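Local coordinates for protein NAD-dependent aldehyde dehydrogenase (Sinorhizobium meliloti, PDB 3U4J) that probably oxidises aldehydes to carboxylic acids with NAD or NADP as electron acceptor, at residues R71-A76 with G189-L194. Sequence-based numbering, arbitrary orientation.
Sequences RKAFDA and GCTVVL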
loop_
_atom_site.group_PDB
_atom_site.type_symbol
_atom_site.label_atom_id
_atom_site.label_comp_id
_atom_site.label_asym_id
_atom_site.label_seq_id
_atom_site.Cartn_x
_atom_site.Cartn_y
_atom_site.Cartn_z
ATOM N N ARG A 71 -7.973 -20.729 -22.629
ATOM C CA ARG A 71 -7.908 -21.780 -21.606
ATOM C C ARG A 71 -6.570 -22.548 -21.647
ATOM O O ARG A 71 -5.897 -22.728 -20.617
ATOM C CB ARG A 71 -9.104 -22.722 -21.768
ATOM C CG ARG A 71 -9.400 -23.618 -20.549
ATOM C CD ARG A 71 -10.040 -22.839 -19.390
ATOM N NE ARG A 71 -9.040 -22.554 -18.372
ATOM C CZ ARG A 71 -9.207 -21.748 -17.333
ATOM N NH1 ARG A 71 -10.350 -21.112 -17.133
ATOM N NH2 ARG A 71 -8.204 -21.578 -16.489
ATOM N N LYS A 72 -6.197 -22.992 -22.838
ATOM C CA LYS A 72 -4.936 -23.711 -23.034
ATOM C C LYS A 72 -3.766 -22.785 -22.715
ATOM O O LYS A 72 -2.849 -23.175 -21.986
ATOM C CB LYS A 72 -4.847 -24.238 -24.474
ATOM C CG LYS A 72 -3.546 -25.037 -24.756
ATOM C CD LYS A 72 -3.529 -25.686 -26.173
ATOM C CE LYS A 72 -3.884 -24.691 -27.296
ATOM N NZ LYS A 72 -3.325 -25.068 -28.650
ATOM N N ALA A 73 -3.822 -21.538 -23.199
ATOM C CA ALA A 73 -2.740 -20.573 -22.915
ATOM C C ALA A 73 -2.517 -20.370 -21.425
ATOM O O ALA A 73 -1.388 -20.288 -20.984
ATOM C CB ALA A 73 -2.992 -19.224 -23.617
ATOM N N PHE A 74 -3.601 -20.294 -20.659
ATOM C CA PHE A 74 -3.522 -20.114 -19.225
ATOM C C PHE A 74 -3.118 -21.380 -18.445
ATOM O O PHE A 74 -2.264 -21.319 -17.536
ATOM C CB PHE A 74 -4.848 -19.626 -18.664
ATOM C CG PHE A 74 -4.737 -19.184 -17.237
ATOM C CD1 PHE A 74 -5.089 -20.032 -16.199
ATOM C CD2 PHE A 74 -4.206 -17.929 -16.932
ATOM C CE1 PHE A 74 -4.945 -19.624 -14.863
ATOM C CE2 PHE A 74 -4.057 -17.522 -15.622
ATOM C CZ PHE A 74 -4.422 -18.370 -14.576
ATOM N N ASP A 75 -3.755 -22.499 -18.788
ATOM C CA ASP A 75 -3.525 -23.771 -18.078
ATOM C C ASP A 75 -2.201 -24.461 -18.404
ATOM O O ASP A 75 -1.591 -25.078 -17.527
ATOM C CB ASP A 75 -4.686 -24.753 -18.325
ATOM C CG ASP A 75 -6.000 -24.291 -17.692
ATOM O OD1 ASP A 75 -5.981 -23.525 -16.717
ATOM O OD2 ASP A 75 -7.073 -24.693 -18.184
ATOM N N ALA A 76 -1.752 -24.369 -19.651
ATOM C CA ALA A 76 -0.559 -25.113 -20.067
ATOM C C ALA A 76 0.549 -24.238 -20.644
ATOM O O ALA A 76 1.719 -24.658 -20.666
ATOM C CB ALA A 76 -0.944 -26.260 -21.070
ATOM N N GLY A 189 -1.423 -11.682 -15.679
ATOM C CA GLY A 189 -1.149 -13.115 -15.981
ATOM C C GLY A 189 -2.349 -13.829 -16.617
ATOM O O GLY A 189 -2.295 -15.041 -16.860
ATOM N N CYS A 190 -3.435 -13.087 -16.897
ATOM C CA CYS A 190 -4.646 -13.668 -17.494
ATOM C C CYS A 190 -4.440 -13.848 -18.977
ATOM O O CYS A 190 -3.541 -13.253 -19.550
ATOM C CB CYS A 190 -5.881 -12.745 -17.324
ATOM S SG CYS A 190 -6.329 -12.472 -15.611
ATOM N N THR A 191 -5.296 -14.663 -19.598
ATOM C CA THR A 191 -5.385 -14.731 -21.055
ATOM C C THR A 191 -6.774 -14.224 -21.378
ATOM O O THR A 191 -7.662 -14.258 -20.513
ATOM C CB THR A 191 -5.224 -16.179 -21.568
ATOM O OG1 THR A 191 -6.217 -17.021 -20.951
ATOM C CG2 THR A 191 -3.861 -16.690 -21.193
ATOM N N VAL A 192 -6.972 -13.738 -22.599
ATOM C CA VAL A 192 -8.209 -13.029 -22.897
ATOM C C VAL A 192 -8.826 -13.393 -24.247
ATOM O O VAL A 192 -8.122 -13.792 -25.186
ATOM C CB VAL A 192 -8.016 -11.478 -22.855
ATOM C CG1 VAL A 192 -7.415 -11.042 -21.533
ATOM C CG2 VAL A 192 -7.201 -10.966 -24.048
ATOM N N VAL A 193 -10.141 -13.231 -24.328
ATOM C CA VAL A 193 -10.828 -13.203 -25.597
ATOM C C VAL A 193 -11.512 -11.854 -25.693
ATOM O O VAL A 193 -12.370 -11.515 -24.862
ATOM C CB VAL A 193 -11.872 -14.367 -25.747
ATOM C CG1 VAL A 193 -12.606 -14.268 -27.074
ATOM C CG2 VAL A 193 -11.169 -15.743 -25.637
ATOM N N LEU A 194 -11.113 -11.094 -26.703
ATOM C CA LEU A 194 -11.590 -9.735 -26.922
ATOM C C LEU A 194 -12.681 -9.778 -27.975
ATOM O O LEU A 194 -12.458 -10.303 -29.067
ATOM C CB LEU A 194 -10.445 -8.828 -27.432
ATOM C CG LEU A 194 -10.757 -7.355 -27.785
ATOM C CD1 LEU A 194 -11.330 -6.638 -26.582
ATOM C CD2 LEU A 194 -9.534 -6.607 -28.287
#
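T191, A73 and F74 make a small, buried, largely apolar helix-on-sheet contact, where the last turn of helix 60-75 runs alongside the start of strand 191-195, nearly antiparallel to it (165°), the axes of 71-75 and 191-194 coming within 8.0 Å. T191 faces the helix and divides its branches. Its methyl CG2 lies 3.6 Å from A73 CB, and the small alanine lets the helix come this near. OG1 sits between the backbone N and the carbonyl carbon (chi1 57°), from which it hydrogen-bonds A70 O while lying 3.7 Å from F74 CB. Threonine thus suits the place twice, its methyl packing on the helix and its hydroxyl reaching a helix carbonyl. With CG anti to its backbone N, F74 carries its ring alongside G189 and C190. The ring edge meets G189 O near the ring plane, CE2 at 3.3 Å, probably compensating in part a buried oxygen with no partner in the model. G189, at positive phi (100°), closes helix 174-187 in a Schellman motif; a side chain there would press against the preceding carbonyl O. Nearby, R71 grips D75 side-on, NE to OD2 (2.9 Å) and NH2 to OD1 (3.0 Å); D242 pairs with R71 NH1, and R450 of a second subunit with D75 OD1. The strand runs parallel to neighbours 153-168 and 221-223, as expected for the Rossmann-like dinucleotide-binding domain of aldehyde dehydrogenases.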